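Local atomic coordinates of vascular protein tyrosine phosphatase 1 (Rattus norvegicus, PDB entry 3I36), a protein that probably removes phosphate from phosphotyrosine in proteins, as the cytoplasmic catalytic domain of a receptor-type tyrosine phosphatase of the cell membrane. Residues 136-141 with 197-202; 171-176 with 183-188; 44-49 with 292-297. One frame throughout, in Å; residues are numbered along the deposited sequence.

Contact 1 (136-141 with 197-202); sequences NVYAIV and SHPLRQ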
ATOM      1  N   ASN A 136       4.703  10.577 -10.202  1.00 15.23           N
ATOM      2  CA  ASN A 136       3.500  10.634 -11.014  1.00 15.74           C
ATOM      3  C   ASN A 136       2.314  10.017 -10.289  1.00 18.65           C
ATOM      4  O   ASN A 136       1.461   9.387 -10.905  1.00 15.34           O
ATOM      5  CB  ASN A 136       3.741   9.897 -12.336  1.00 19.11           C
ATOM      6  CG  ASN A 136       2.745  10.278 -13.399  1.00 24.49           C
ATOM      7  OD1 ASN A 136       2.350  11.432 -13.485  1.00 22.09           O
ATOM      8  ND2 ASN A 136       2.328   9.305 -14.215  1.00 28.36           N
ATOM      9  N   VAL A 137       2.266  10.198  -8.976  1.00 13.29           N
ATOM     10  CA  VAL A 137       1.191   9.637  -8.176  1.00  9.57           C
ATOM     11  C   VAL A 137      -0.056  10.497  -8.282  1.00 13.01           C
ATOM     12  O   VAL A 137      -0.003  11.687  -8.021  1.00 12.28           O
ATOM     13  CB  VAL A 137       1.632   9.520  -6.704  1.00  8.15           C
ATOM     14  CG1 VAL A 137       0.476   9.084  -5.827  1.00  9.84           C
ATOM     15  CG2 VAL A 137       2.762   8.504  -6.611  1.00  8.69           C
ATOM     16  N   TYR A 138      -1.168   9.886  -8.680  1.00  7.84           N
ATOM     17  CA  TYR A 138      -2.450  10.578  -8.763  1.00 11.58           C
ATOM     18  C   TYR A 138      -3.384  10.053  -7.678  1.00  9.54           C
ATOM     19  O   TYR A 138      -4.396  10.660  -7.363  1.00 12.01           O
ATOM     20  CB  TYR A 138      -3.105  10.316 -10.106  1.00 12.69           C
ATOM     21  CG  TYR A 138      -2.629  11.221 -11.212  1.00 13.94           C
ATOM     22  CD1 TYR A 138      -1.329  11.158 -11.672  1.00 13.45           C
ATOM     23  CD2 TYR A 138      -3.490  12.121 -11.801  1.00 13.98           C
ATOM     24  CE1 TYR A 138      -0.896  11.991 -12.708  1.00 17.54           C
ATOM     25  CE2 TYR A 138      -3.076  12.952 -12.822  1.00 15.61           C
ATOM     26  CZ  TYR A 138      -1.785  12.880 -13.275  1.00 16.49           C
ATOM     27  OH  TYR A 138      -1.388  13.710 -14.297  1.00 19.24           O
ATOM     28  N   ALA A 139      -3.045   8.892  -7.127  1.00 14.09           N
ATOM     29  CA  ALA A 139      -3.890   8.278  -6.113  1.00 15.81           C
ATOM     30  C   ALA A 139      -3.065   7.859  -4.912  1.00 11.69           C
ATOM     31  O   ALA A 139      -2.033   7.209  -5.046  1.00 14.11           O
ATOM     32  CB  ALA A 139      -4.637   7.069  -6.683  1.00 14.69           C
ATOM     33  N   ILE A 140      -3.544   8.222  -3.735  1.00 11.66           N
ATOM     34  CA  ILE A 140      -2.919   7.752  -2.515  1.00  8.75           C
ATOM     35  C   ILE A 140      -3.960   6.933  -1.811  1.00 14.25           C
ATOM     36  O   ILE A 140      -5.106   7.348  -1.694  1.00 12.21           O
ATOM     37  CB  ILE A 140      -2.512   8.909  -1.595  1.00 10.90           C
ATOM     38  CG1 ILE A 140      -1.291   9.637  -2.178  1.00 12.59           C
ATOM     39  CG2 ILE A 140      -2.213   8.391  -0.186  1.00 12.00           C
ATOM     40  CD1 ILE A 140      -0.907  10.892  -1.379  1.00 12.03           C
ATOM     41  N   VAL A 141      -3.555   5.763  -1.341  1.00  9.49           N
ATOM     42  CA  VAL A 141      -4.432   4.956  -0.527  1.00  7.99           C
ATOM     43  C   VAL A 141      -3.826   4.936   0.848  1.00  7.57           C
ATOM     44  O   VAL A 141      -2.705   4.466   1.035  1.00 10.63           O
ATOM     45  CB  VAL A 141      -4.533   3.533  -1.062  1.00 10.65           C
ATOM     46  CG1 VAL A 141      -5.380   2.671  -0.120  1.00 11.88           C
ATOM     47  CG2 VAL A 141      -5.143   3.554  -2.450  1.00 13.54           C
ATOM     48  N   SER A 197       0.940  20.932 -12.731  1.00 15.45           N
ATOM     49  CA  SER A 197       0.045  20.474 -11.687  1.00 15.74           C
ATOM     50  C   SER A 197      -0.811  19.333 -12.187  1.00 19.53           C
ATOM     51  O   SER A 197      -0.943  19.101 -13.387  1.00 18.48           O
ATOM     52  CB  SER A 197      -0.850  21.623 -11.237  1.00 16.93           C
ATOM     53  OG  SER A 197      -1.559  22.144 -12.336  1.00 17.02           O
ATOM     54  N   HIS A 198      -1.386  18.603 -11.249  1.00 18.18           N
ATOM     55  CA  HIS A 198      -2.390  17.624 -11.600  1.00 16.44           C
ATOM     56  C   HIS A 198      -3.134  17.239 -10.340  1.00 17.00           C
ATOM     57  O   HIS A 198      -2.732  17.620  -9.237  1.00 14.34           O
ATOM     58  CB  HIS A 198      -1.763  16.401 -12.277  1.00 18.73           C
ATOM     59  CG  HIS A 198      -0.868  15.602 -11.383  1.00 17.35           C
ATOM     60  ND1 HIS A 198      -1.359  14.786 -10.384  1.00 14.35           N
ATOM     61  CD2 HIS A 198       0.477  15.477 -11.351  1.00 16.59           C
ATOM     62  CE1 HIS A 198      -0.349  14.193  -9.773  1.00 14.31           C
ATOM     63  NE2 HIS A 198       0.777  14.595 -10.342  1.00 15.09           N
ATOM     64  N   PRO A 199      -4.240  16.519 -10.508  1.00 17.64           N
ATOM     65  CA  PRO A 199      -5.060  16.133  -9.370  1.00 17.93           C
ATOM     66  C   PRO A 199      -4.410  14.995  -8.625  1.00 19.08           C
ATOM     67  O   PRO A 199      -3.566  14.258  -9.141  1.00 14.88           O
ATOM     68  CB  PRO A 199      -6.358  15.621 -10.022  1.00 22.21           C
ATOM     69  CG  PRO A 199      -6.307  16.079 -11.436  1.00 25.77           C
ATOM     70  CD  PRO A 199      -4.853  16.101 -11.780  1.00 20.30           C
ATOM     71  N   LEU A 200      -4.822  14.855  -7.383  1.00 18.72           N
ATOM     72  CA  LEU A 200      -4.483  13.679  -6.634  1.00 13.29           C
ATOM     73  C   LEU A 200      -5.693  13.414  -5.793  1.00 13.21           C
ATOM     74  O   LEU A 200      -6.294  14.338  -5.249  1.00 13.73           O
ATOM     75  CB  LEU A 200      -3.241  13.912  -5.765  1.00 12.94           C
ATOM     76  CG  LEU A 200      -2.878  12.680  -4.928  1.00 15.21           C
ATOM     77  CD1 LEU A 200      -1.367  12.484  -4.832  1.00 14.33           C
ATOM     78  CD2 LEU A 200      -3.508  12.764  -3.543  1.00 16.38           C
ATOM     79  N   ARG A 201      -6.089  12.153  -5.742  1.00 13.42           N
ATOM     80  CA  ARG A 201      -7.155  11.762  -4.859  1.00 12.99           C
ATOM     81  C   ARG A 201      -6.563  10.851  -3.812  1.00 12.58           C
ATOM     82  O   ARG A 201      -5.782   9.948  -4.118  1.00 15.26           O
ATOM     83  CB  ARG A 201      -8.254  11.014  -5.631  1.00 13.22           C
ATOM     84  CG  ARG A 201      -9.308  10.409  -4.708  1.00 15.70           C
ATOM     85  CD  ARG A 201     -10.587  10.148  -5.457  1.00 13.86           C
ATOM     86  NE  ARG A 201     -11.095  11.366  -6.069  1.00 17.29           N
ATOM     87  CZ  ARG A 201     -12.085  11.388  -6.951  1.00 26.24           C
ATOM     88  NH1 ARG A 201     -12.669  10.250  -7.314  1.00 25.17           N
ATOM     89  NH2 ARG A 201     -12.486  12.541  -7.473  1.00 29.71           N
ATOM     90  N   GLN A 202      -6.953  11.090  -2.573  1.00 13.66           N
ATOM     91  CA  GLN A 202      -6.475  10.317  -1.473  1.00 12.01           C
ATOM     92  C   GLN A 202      -7.651   9.542  -0.937  1.00 14.55           C
ATOM     93  O   GLN A 202      -8.669  10.121  -0.554  1.00 14.60           O
ATOM     94  CB  GLN A 202      -5.954  11.232  -0.370  1.00 11.79           C
ATOM     95  CG  GLN A 202      -5.459  10.479   0.844  1.00 12.72           C
ATOM     96  CD  GLN A 202      -5.451  11.383   2.062  1.00 15.11           C
ATOM     97  OE1 GLN A 202      -6.330  12.227   2.209  1.00 16.12           O
ATOM     98  NE2 GLN A 202      -4.459  11.218   2.927  1.00 14.69           N
TER
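Two neighbouring parallel strands of the mixed sheet of the tyrosine phosphatase fold meet here, where 139-141 leaves the turn after helix 125-134 and runs alongside 197-202. The pairing is short. R201 N gives its hydrogen to Y138 O at 2.8 Å, and R201 O takes that of I140 N at 2.9 Å, both donors lying in the carbonyl planes, so R201 bridges the backbone on either side of A139. Ahead of this ladder the chain turns at N136, whose positive phi of 70° makes it the C-prime residue of a Schellman motif ending the helix, and the contact changes from backbone to rings. Y138 and H198 stack face to face, centroids 3.8 Å apart and planes only 13° off parallel, with H198 ND1 over the middle of the phenol ring. H198 reaches this place from the crowded position between its backbone N and carbonyl carbon (chi1 66°). Its rotation is fixed by ND1, which donates to P199 O at 2.6 Å; the oxygen lies in the imidazole plane, although the donor sits above the carbonyl plane. W133 of helix 125-134 also meets the H198 ring, nearly parallel to it. V137 O approaches H198 CE1 at the ring edge, 3.1 Å away, and is buried without a hydrogen-bond partner, so a polarised C-H may be what faces it. This is the parallel part of the sheet, where 139-142 lies between 240-243, the strand leading to C244, probably the phosphocysteine nucleophile, and 196-205. On the face carrying I140, L200 CD1 packs on I140 CD1 at 3.8 Å and lies beside V137 CG1, pointing the same way as that valine, while V132 and F128 of helix 125-134 close over these apolar branches.

Contact 2 (171-176 with 183-188); sequences VAMTSE and TIRDFV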
ATOM      1  N   VAL A 171       0.221  21.798  -2.303  1.00 18.75           N
ATOM      2  CA  VAL A 171      -0.948  20.946  -2.330  1.00 16.61           C
ATOM      3  C   VAL A 171      -2.075  21.705  -1.687  1.00 19.08           C
ATOM      4  O   VAL A 171      -1.885  22.396  -0.683  1.00 18.12           O
ATOM      5  CB  VAL A 171      -0.704  19.602  -1.591  1.00 14.86           C
ATOM      6  CG1 VAL A 171      -1.876  18.670  -1.804  1.00 16.89           C
ATOM      7  CG2 VAL A 171       0.575  18.958  -2.099  1.00 16.30           C
ATOM      8  N   ALA A 172      -3.239  21.612  -2.305  1.00 18.80           N
ATOM      9  CA  ALA A 172      -4.427  22.237  -1.784  1.00 20.73           C
ATOM     10  C   ALA A 172      -5.540  21.230  -1.923  1.00 20.38           C
ATOM     11  O   ALA A 172      -5.701  20.600  -2.970  1.00 22.48           O
ATOM     12  CB  ALA A 172      -4.758  23.500  -2.574  1.00 22.97           C
ATOM     13  N   MET A 173      -6.322  21.072  -0.867  1.00 15.86           N
ATOM     14  CA  MET A 173      -7.435  20.161  -0.935  1.00 16.80           C
ATOM     15  C   MET A 173      -8.595  20.843  -1.654  1.00 22.12           C
ATOM     16  O   MET A 173      -8.940  21.976  -1.340  1.00 22.01           O
ATOM     17  CB  MET A 173      -7.841  19.734   0.469  1.00 16.10           C
ATOM     18  CG  MET A 173      -8.829  18.596   0.450  1.00 19.42           C
ATOM     19  SD  MET A 173      -9.284  18.112   2.112  1.00 25.99           S
ATOM     20  CE  MET A 173     -10.136  19.592   2.631  1.00 35.98           C
ATOM     21  N   THR A 174      -9.194  20.157  -2.618  1.00 19.33           N
ATOM     22  CA  THR A 174     -10.288  20.749  -3.377  1.00 26.26           C
ATOM     23  C   THR A 174     -11.646  20.213  -2.948  1.00 30.39           C
ATOM     24  O   THR A 174     -12.674  20.869  -3.126  1.00 30.24           O
ATOM     25  CB  THR A 174     -10.101  20.539  -4.875  1.00 23.56           C
ATOM     26  OG1 THR A 174     -10.041  19.132  -5.156  1.00 21.76           O
ATOM     27  CG2 THR A 174      -8.811  21.222  -5.327  1.00 25.60           C
ATOM     28  N   SER A 175     -11.652  19.021  -2.377  1.00 24.46           N
ATOM     29  CA  SER A 175     -12.875  18.490  -1.813  1.00 23.26           C
ATOM     30  C   SER A 175     -12.534  17.380  -0.853  1.00 25.26           C
ATOM     31  O   SER A 175     -11.441  16.808  -0.905  1.00 18.24           O
ATOM     32  CB  SER A 175     -13.826  17.981  -2.904  1.00 28.31           C
ATOM     33  OG  SER A 175     -13.305  16.830  -3.539  1.00 30.64           O
ATOM     34  N   GLU A 176     -13.476  17.102   0.039  1.00 21.39           N
ATOM     35  CA  GLU A 176     -13.328  16.062   1.035  1.00 24.23           C
ATOM     36  C   GLU A 176     -14.710  15.509   1.312  1.00 31.19           C
ATOM     37  O   GLU A 176     -15.627  16.250   1.652  1.00 30.29           O
ATOM     38  CB  GLU A 176     -12.747  16.635   2.318  1.00 30.04           C
ATOM     39  CG  GLU A 176     -12.676  15.626   3.447  1.00 31.72           C
ATOM     40  CD  GLU A 176     -12.100  16.220   4.707  1.00 39.84           C
ATOM     41  OE1 GLU A 176     -12.766  17.088   5.314  1.00 47.24           O
ATOM     42  OE2 GLU A 176     -10.983  15.821   5.094  1.00 32.04           O
ATOM     43  N   THR A 183     -12.706   8.293   4.051  1.00 17.47           N
ATOM     44  CA  THR A 183     -12.792   9.660   3.605  1.00 18.66           C
ATOM     45  C   THR A 183     -12.025   9.753   2.312  1.00 17.11           C
ATOM     46  O   THR A 183     -10.956   9.170   2.171  1.00 15.38           O
ATOM     47  CB  THR A 183     -12.171  10.594   4.640  1.00 19.60           C
ATOM     48  OG1 THR A 183     -12.978  10.558   5.817  1.00 17.26           O
ATOM     49  CG2 THR A 183     -12.065  12.029   4.100  1.00 14.08           C
ATOM     50  N   ILE A 184     -12.591  10.471   1.360  1.00 16.13           N
ATOM     51  CA  ILE A 184     -11.935  10.654   0.097  1.00 19.42           C
ATOM     52  C   ILE A 184     -11.653  12.127  -0.055  1.00 20.53           C
ATOM     53  O   ILE A 184     -12.541  12.972   0.134  1.00 19.24           O
ATOM     54  CB  ILE A 184     -12.799  10.126  -1.059  1.00 19.91           C
ATOM     55  CG1 ILE A 184     -12.993   8.611  -0.891  1.00 20.11           C
ATOM     56  CG2 ILE A 184     -12.138  10.434  -2.395  1.00 25.19           C
ATOM     57  CD1 ILE A 184     -13.985   8.004  -1.854  1.00 25.82           C
ATOM     58  N   ARG A 185     -10.398  12.439  -0.352  1.00 17.84           N
ATOM     59  CA  ARG A 185      -9.989  13.825  -0.459  1.00 14.58           C
ATOM     60  C   ARG A 185      -9.391  14.038  -1.825  1.00 16.41           C
ATOM     61  O   ARG A 185      -8.598  13.230  -2.304  1.00 16.79           O
ATOM     62  CB  ARG A 185      -8.977  14.163   0.629  1.00 15.63           C
ATOM     63  CG  ARG A 185      -9.473  13.799   2.026  1.00 17.80           C
ATOM     64  CD  ARG A 185      -8.565  14.382   3.105  1.00 18.55           C
ATOM     65  NE  ARG A 185      -9.074  14.038   4.422  1.00 17.49           N
ATOM     66  CZ  ARG A 185      -8.750  12.929   5.075  1.00 23.59           C
ATOM     67  NH1 ARG A 185      -7.888  12.070   4.543  1.00 16.51           N
ATOM     68  NH2 ARG A 185      -9.275  12.684   6.269  1.00 24.11           N
ATOM     69  N   ASP A 186      -9.793  15.127  -2.457  1.00 14.23           N
ATOM     70  CA  ASP A 186      -9.175  15.519  -3.697  1.00 15.58           C
ATOM     71  C   ASP A 186      -8.290  16.707  -3.443  1.00 16.78           C
ATOM     72  O   ASP A 186      -8.640  17.613  -2.676  1.00 17.53           O
ATOM     73  CB  ASP A 186     -10.222  15.845  -4.750  1.00 18.26           C
ATOM     74  CG  ASP A 186     -10.767  14.611  -5.408  1.00 31.76           C
ATOM     75  OD1 ASP A 186      -9.979  13.675  -5.615  1.00 34.17           O
ATOM     76  OD2 ASP A 186     -11.973  14.572  -5.719  1.00 36.36           O
ATOM     77  N   PHE A 187      -7.145  16.700  -4.110  1.00 18.59           N
ATOM     78  CA  PHE A 187      -6.205  17.790  -4.040  1.00 20.23           C
ATOM     79  C   PHE A 187      -5.772  18.169  -5.438  1.00 22.03           C
ATOM     80  O   PHE A 187      -5.963  17.429  -6.408  1.00 15.69           O
ATOM     81  CB  PHE A 187      -4.958  17.371  -3.274  1.00 20.13           C
ATOM     82  CG  PHE A 187      -5.245  16.806  -1.926  1.00 20.38           C
ATOM     83  CD1 PHE A 187      -5.236  17.621  -0.804  1.00 12.44           C
ATOM     84  CD2 PHE A 187      -5.535  15.459  -1.777  1.00 17.39           C
ATOM     85  CE1 PHE A 187      -5.514  17.099   0.444  1.00 18.41           C
ATOM     86  CE2 PHE A 187      -5.803  14.922  -0.523  1.00 18.80           C
ATOM     87  CZ  PHE A 187      -5.797  15.746   0.589  1.00 20.13           C
ATOM     88  N   VAL A 188      -5.194  19.347  -5.526  1.00 18.51           N
ATOM     89  CA  VAL A 188      -4.415  19.707  -6.681  1.00 20.72           C
ATOM     90  C   VAL A 188      -2.991  19.696  -6.182  1.00 20.34           C
ATOM     91  O   VAL A 188      -2.689  20.268  -5.138  1.00 17.86           O
ATOM     92  CB  VAL A 188      -4.769  21.107  -7.186  1.00 25.64           C
ATOM     93  CG1 VAL A 188      -3.805  21.518  -8.274  1.00 21.80           C
ATOM     94  CG2 VAL A 188      -6.199  21.125  -7.699  1.00 32.73           C
TER
HETATM   95  O   HOH W   1      -8.578  18.241  -7.231  1.00 28.66           O
HETATM   96  O   HOH W   2     -11.282  14.368   7.471  1.00 31.25           O
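The R185 guanidinium has T183 CG2 over one face, offset toward the rim, while E176 OE2 and a water lie at its edge, in its plane. The other flat group, the F187 ring, receives A172 O near its plane at the edge, with V171 CG1 and M173 CA coming in obliquely. R185 and E176 run side by side, both chains extended, and R185 NE meets OE2 in a salt bridge of 2.7 Å. OE2 uses its anti lone pair, and the carboxylate is turned 64° from the guanidinium. The water donates to OE2 and accepts from R185 NH2, closing a small ring, while NH1 is taken by Q202 and H204 of the next strand. An alanine in place of R185 removes the charged partner of E176 and the bonds to Q202 and H204, and would probably loosen the side-chain links across these three strands. M173, with CG anti to its backbone N (chi1 -170°), lays CB 3.5 Å from F187 CE1; its bend at chi3 carries SD to 5.0 Å from the ring centroid, an oblique Met-aromatic contact. Farther along, T174 CG2 touches V188 CG2 at 3.5 Å across a right angle. D186 O is the most heavily used acceptor: T174 N gives it a short bond of 2.6 Å from above the carbonyl plane, and S175 N adds a weak one of 3.3 Å. D186 N returns a bond to S175 O, whereas the carboxylate of D186 turns to R201 on the following strand. Because T174 and S175 both face D186, the register slips by one residue between the hydrogen-bonded pairs A172-V188 and S175-D186: a classic beta bulge in the antiparallel hairpin of strands 169-178 and 182-191.

Contact 3 (44-49 with 292-297); sequences CGFAEE and QYVFLN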
ATOM      1  N   CYS A  44      -4.242 -24.057  10.001  1.00 17.38           N
ATOM      2  CA  CYS A  44      -2.935 -24.680   9.923  1.00 17.42           C
ATOM      3  C   CYS A  44      -2.308 -24.472   8.556  1.00 15.84           C
ATOM      4  O   CYS A  44      -1.148 -24.072   8.453  1.00 17.65           O
ATOM      5  CB  CYS A  44      -3.031 -26.172  10.210  1.00 22.47           C
ATOM      6  SG  CYS A  44      -1.414 -26.966  10.268  1.00 22.51           S
ATOM      7  N   GLY A  45      -3.080 -24.758   7.512  1.00 14.61           N
ATOM      8  CA  GLY A  45      -2.594 -24.669   6.154  1.00 13.95           C
ATOM      9  C   GLY A  45      -2.212 -23.245   5.798  1.00 17.07           C
ATOM     10  O   GLY A  45      -1.174 -23.009   5.182  1.00 18.19           O
ATOM     11  N   PHE A  46      -3.062 -22.291   6.163  1.00 16.44           N
ATOM     12  CA  PHE A  46      -2.724 -20.889   5.945  1.00 15.86           C
ATOM     13  C   PHE A  46      -1.486 -20.509   6.742  1.00 16.12           C
ATOM     14  O   PHE A  46      -0.622 -19.786   6.254  1.00 16.68           O
ATOM     15  CB  PHE A  46      -3.889 -19.984   6.336  1.00 18.81           C
ATOM     16  CG  PHE A  46      -5.050 -20.060   5.397  1.00 21.17           C
ATOM     17  CD1 PHE A  46      -6.343 -20.193   5.877  1.00 24.96           C
ATOM     18  CD2 PHE A  46      -4.849 -19.996   4.026  1.00 22.53           C
ATOM     19  CE1 PHE A  46      -7.411 -20.256   5.007  1.00 23.47           C
ATOM     20  CE2 PHE A  46      -5.917 -20.065   3.154  1.00 23.44           C
ATOM     21  CZ  PHE A  46      -7.194 -20.191   3.642  1.00 17.89           C
ATOM     22  N   ALA A  47      -1.409 -20.988   7.975  1.00 12.90           N
ATOM     23  CA  ALA A  47      -0.257 -20.716   8.820  1.00 19.76           C
ATOM     24  C   ALA A  47       1.011 -21.250   8.165  1.00 17.01           C
ATOM     25  O   ALA A  47       2.061 -20.615   8.219  1.00 18.26           O
ATOM     26  CB  ALA A  47      -0.451 -21.328  10.214  1.00 19.19           C
ATOM     27  N   GLU A  48       0.903 -22.423   7.547  1.00 16.24           N
ATOM     28  CA  GLU A  48       2.037 -23.033   6.872  1.00 20.73           C
ATOM     29  C   GLU A  48       2.474 -22.211   5.664  1.00 18.80           C
ATOM     30  O   GLU A  48       3.669 -21.995   5.438  1.00 15.99           O
ATOM     31  CB  GLU A  48       1.690 -24.452   6.427  1.00 23.32           C
ATOM     32  CG  GLU A  48       2.849 -25.174   5.760  1.00 31.92           C
ATOM     33  CD  GLU A  48       2.505 -26.616   5.420  1.00 37.00           C
ATOM     34  OE1 GLU A  48       1.342 -26.877   5.042  1.00 33.20           O
ATOM     35  OE2 GLU A  48       3.395 -27.484   5.542  1.00 41.41           O
ATOM     36  N   GLU A  49       1.503 -21.760   4.880  1.00 15.14           N
ATOM     37  CA  GLU A  49       1.824 -20.954   3.708  1.00 17.75           C
ATOM     38  C   GLU A  49       2.513 -19.690   4.169  1.00 19.33           C
ATOM     39  O   GLU A  49       3.523 -19.270   3.609  1.00 16.98           O
ATOM     40  CB  GLU A  49       0.555 -20.589   2.943  1.00 17.23           C
ATOM     41  CG  GLU A  49      -0.015 -21.727   2.153  1.00 22.26           C
ATOM     42  CD  GLU A  49      -1.292 -21.345   1.440  1.00 22.46           C
ATOM     43  OE1 GLU A  49      -2.024 -22.262   1.029  1.00 22.18           O
ATOM     44  OE2 GLU A  49      -1.561 -20.132   1.300  1.00 26.43           O
ATOM     45  N   GLN A 292      -3.777 -11.091   8.640  1.00 15.53           N
ATOM     46  CA  GLN A 292      -3.923 -10.405   7.365  1.00 14.39           C
ATOM     47  C   GLN A 292      -3.893 -11.384   6.212  1.00 13.38           C
ATOM     48  O   GLN A 292      -4.654 -11.247   5.266  1.00 16.16           O
ATOM     49  CB  GLN A 292      -2.831  -9.350   7.175  1.00 16.91           C
ATOM     50  CG  GLN A 292      -3.058  -8.152   8.065  1.00 18.28           C
ATOM     51  CD  GLN A 292      -1.867  -7.236   8.128  1.00 19.28           C
ATOM     52  OE1 GLN A 292      -0.832  -7.503   7.521  1.00 17.53           O
ATOM     53  NE2 GLN A 292      -2.001  -6.150   8.876  1.00 16.86           N
ATOM     54  N   TYR A 293      -2.986 -12.349   6.280  1.00 16.40           N
ATOM     55  CA  TYR A 293      -2.859 -13.327   5.212  1.00 17.24           C
ATOM     56  C   TYR A 293      -4.136 -14.152   5.087  1.00 16.40           C
ATOM     57  O   TYR A 293      -4.587 -14.450   3.985  1.00 16.27           O
ATOM     58  CB  TYR A 293      -1.676 -14.242   5.480  1.00 13.16           C
ATOM     59  CG  TYR A 293      -1.360 -15.181   4.343  1.00 17.73           C
ATOM     60  CD1 TYR A 293      -0.618 -14.751   3.259  1.00 18.60           C
ATOM     61  CD2 TYR A 293      -1.812 -16.493   4.350  1.00 15.46           C
ATOM     62  CE1 TYR A 293      -0.318 -15.593   2.219  1.00 19.61           C
ATOM     63  CE2 TYR A 293      -1.507 -17.354   3.313  1.00 18.30           C
ATOM     64  CZ  TYR A 293      -0.763 -16.889   2.244  1.00 23.66           C
ATOM     65  OH  TYR A 293      -0.446 -17.721   1.199  1.00 18.75           O
ATOM     66  N   VAL A 294      -4.702 -14.538   6.221  1.00 16.33           N
ATOM     67  CA  VAL A 294      -5.960 -15.263   6.193  1.00 14.19           C
ATOM     68  C   VAL A 294      -7.057 -14.351   5.671  1.00 19.53           C
ATOM     69  O   VAL A 294      -7.894 -14.768   4.883  1.00 16.36           O
ATOM     70  CB  VAL A 294      -6.335 -15.810   7.577  1.00 17.15           C
ATOM     71  CG1 VAL A 294      -7.736 -16.431   7.539  1.00 17.91           C
ATOM     72  CG2 VAL A 294      -5.297 -16.832   8.021  1.00 19.33           C
ATOM     73  N   PHE A 295      -7.036 -13.100   6.120  1.00 22.03           N
ATOM     74  CA  PHE A 295      -7.985 -12.094   5.644  1.00 22.96           C
ATOM     75  C   PHE A 295      -7.972 -12.006   4.128  1.00 16.78           C
ATOM     76  O   PHE A 295      -9.025 -11.848   3.502  1.00 16.95           O
ATOM     77  CB  PHE A 295      -7.668 -10.737   6.276  1.00 19.35           C
ATOM     78  CG  PHE A 295      -8.596  -9.626   5.862  1.00 23.20           C
ATOM     79  CD1 PHE A 295      -9.846  -9.484   6.456  1.00 20.46           C
ATOM     80  CD2 PHE A 295      -8.207  -8.710   4.904  1.00 22.65           C
ATOM     81  CE1 PHE A 295     -10.687  -8.445   6.090  1.00 18.97           C
ATOM     82  CE2 PHE A 295      -9.037  -7.682   4.527  1.00 22.34           C
ATOM     83  CZ  PHE A 295     -10.283  -7.544   5.116  1.00 18.41           C
ATOM     84  N   LEU A 296      -6.789 -12.115   3.521  1.00 16.11           N
ATOM     85  CA  LEU A 296      -6.698 -12.073   2.058  1.00 15.84           C
ATOM     86  C   LEU A 296      -7.439 -13.232   1.481  1.00 16.40           C
ATOM     87  O   LEU A 296      -8.178 -13.118   0.504  1.00 19.66           O
ATOM     88  CB  LEU A 296      -5.257 -12.228   1.600  1.00 22.41           C
ATOM     89  CG  LEU A 296      -4.417 -10.987   1.648  1.00 14.09           C
ATOM     90  CD1 LEU A 296      -3.049 -11.329   1.095  1.00 13.53           C
ATOM     91  CD2 LEU A 296      -5.123  -9.924   0.817  1.00 11.78           C
ATOM     92  N   ASN A 297      -7.213 -14.384   2.084  1.00 17.80           N
ATOM     93  CA  ASN A 297      -7.885 -15.561   1.607  1.00 19.63           C
ATOM     94  C   ASN A 297      -9.375 -15.406   1.823  1.00 18.68           C
ATOM     95  O   ASN A 297     -10.168 -15.818   0.985  1.00 19.31           O
ATOM     96  CB  ASN A 297      -7.308 -16.780   2.293  1.00 12.25           C
ATOM     97  CG  ASN A 297      -5.961 -17.133   1.736  1.00 14.46           C
ATOM     98  OD1 ASN A 297      -4.921 -16.666   2.222  1.00 19.30           O
ATOM     99  ND2 ASN A 297      -5.966 -17.925   0.678  1.00 14.53           N
TER
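E49 OE2 is the polar atom held across these two helices, gripped by one bond: Y293 OH donates to it at 2.7 Å. The oxygen uses its anti lone pair, turned away from OE1, and lies in the plane of the phenol ring at its edge, with the carboxylate at 90° to that ring. OE1 has its own partner, the hydroxyl of Y34 earlier in helix 28-53, so each carboxylate oxygen meets a tyrosine hydroxyl. Buried between two such groups, E49 is likely to be steadied as the carboxylate. Its chain is extended beyond CG, which sits beside the backbone N, and CB rests 3.5 Å from Y293 OH. Y293 takes the other course, CG anti to its backbone N, and crosses the E49 chain at about a right angle. The contact joins the long N-terminal helix 28-53 to 290-305, the last helix of the phosphatase domain; the two segment axes cross at 116° and come no closer than 10.0 Å, a separation spanned by side chains, with F46 reaching across from the N-terminal helix. Its CB leans on V294 CG2 at 3.8 Å, the two side chains crossing at about a right angle, while the far end of the ring reaches N297 obliquely, tip to tip, CE2 3.3 Å from CG. Ring and amide planes are 39° apart. F35, earlier in helix 28-53, meets the F46 ring edge-to-face. Y293 also meets Y50 and the side chains of V272, Y273 and V276 of helix 272-280, which places its ring among three helices.

In the fold
Contacts 1 and 2 belong to one mixed sheet, their centres 9 Å apart. They share a boundary between strands 182-191 and 196-205, where R201 NE meets D186 OD1 in a salt bridge of 2.6 Å and Q202 packs on F187. In sheet order 139-142, 196-205, 182-191 and 169-178 are consecutive, so the two contacts carry the sheet outward from its parallel middle into the hairpin. Contact 3 lies on the opposite side of the chain's centre, about 32 Å from contact 1 and 36 Å from contact 2, centre to centre. Along the chain contact 2 nests inside contact 1, and both inside contact 3, whose helices bring the two ends of the catalytic domain together.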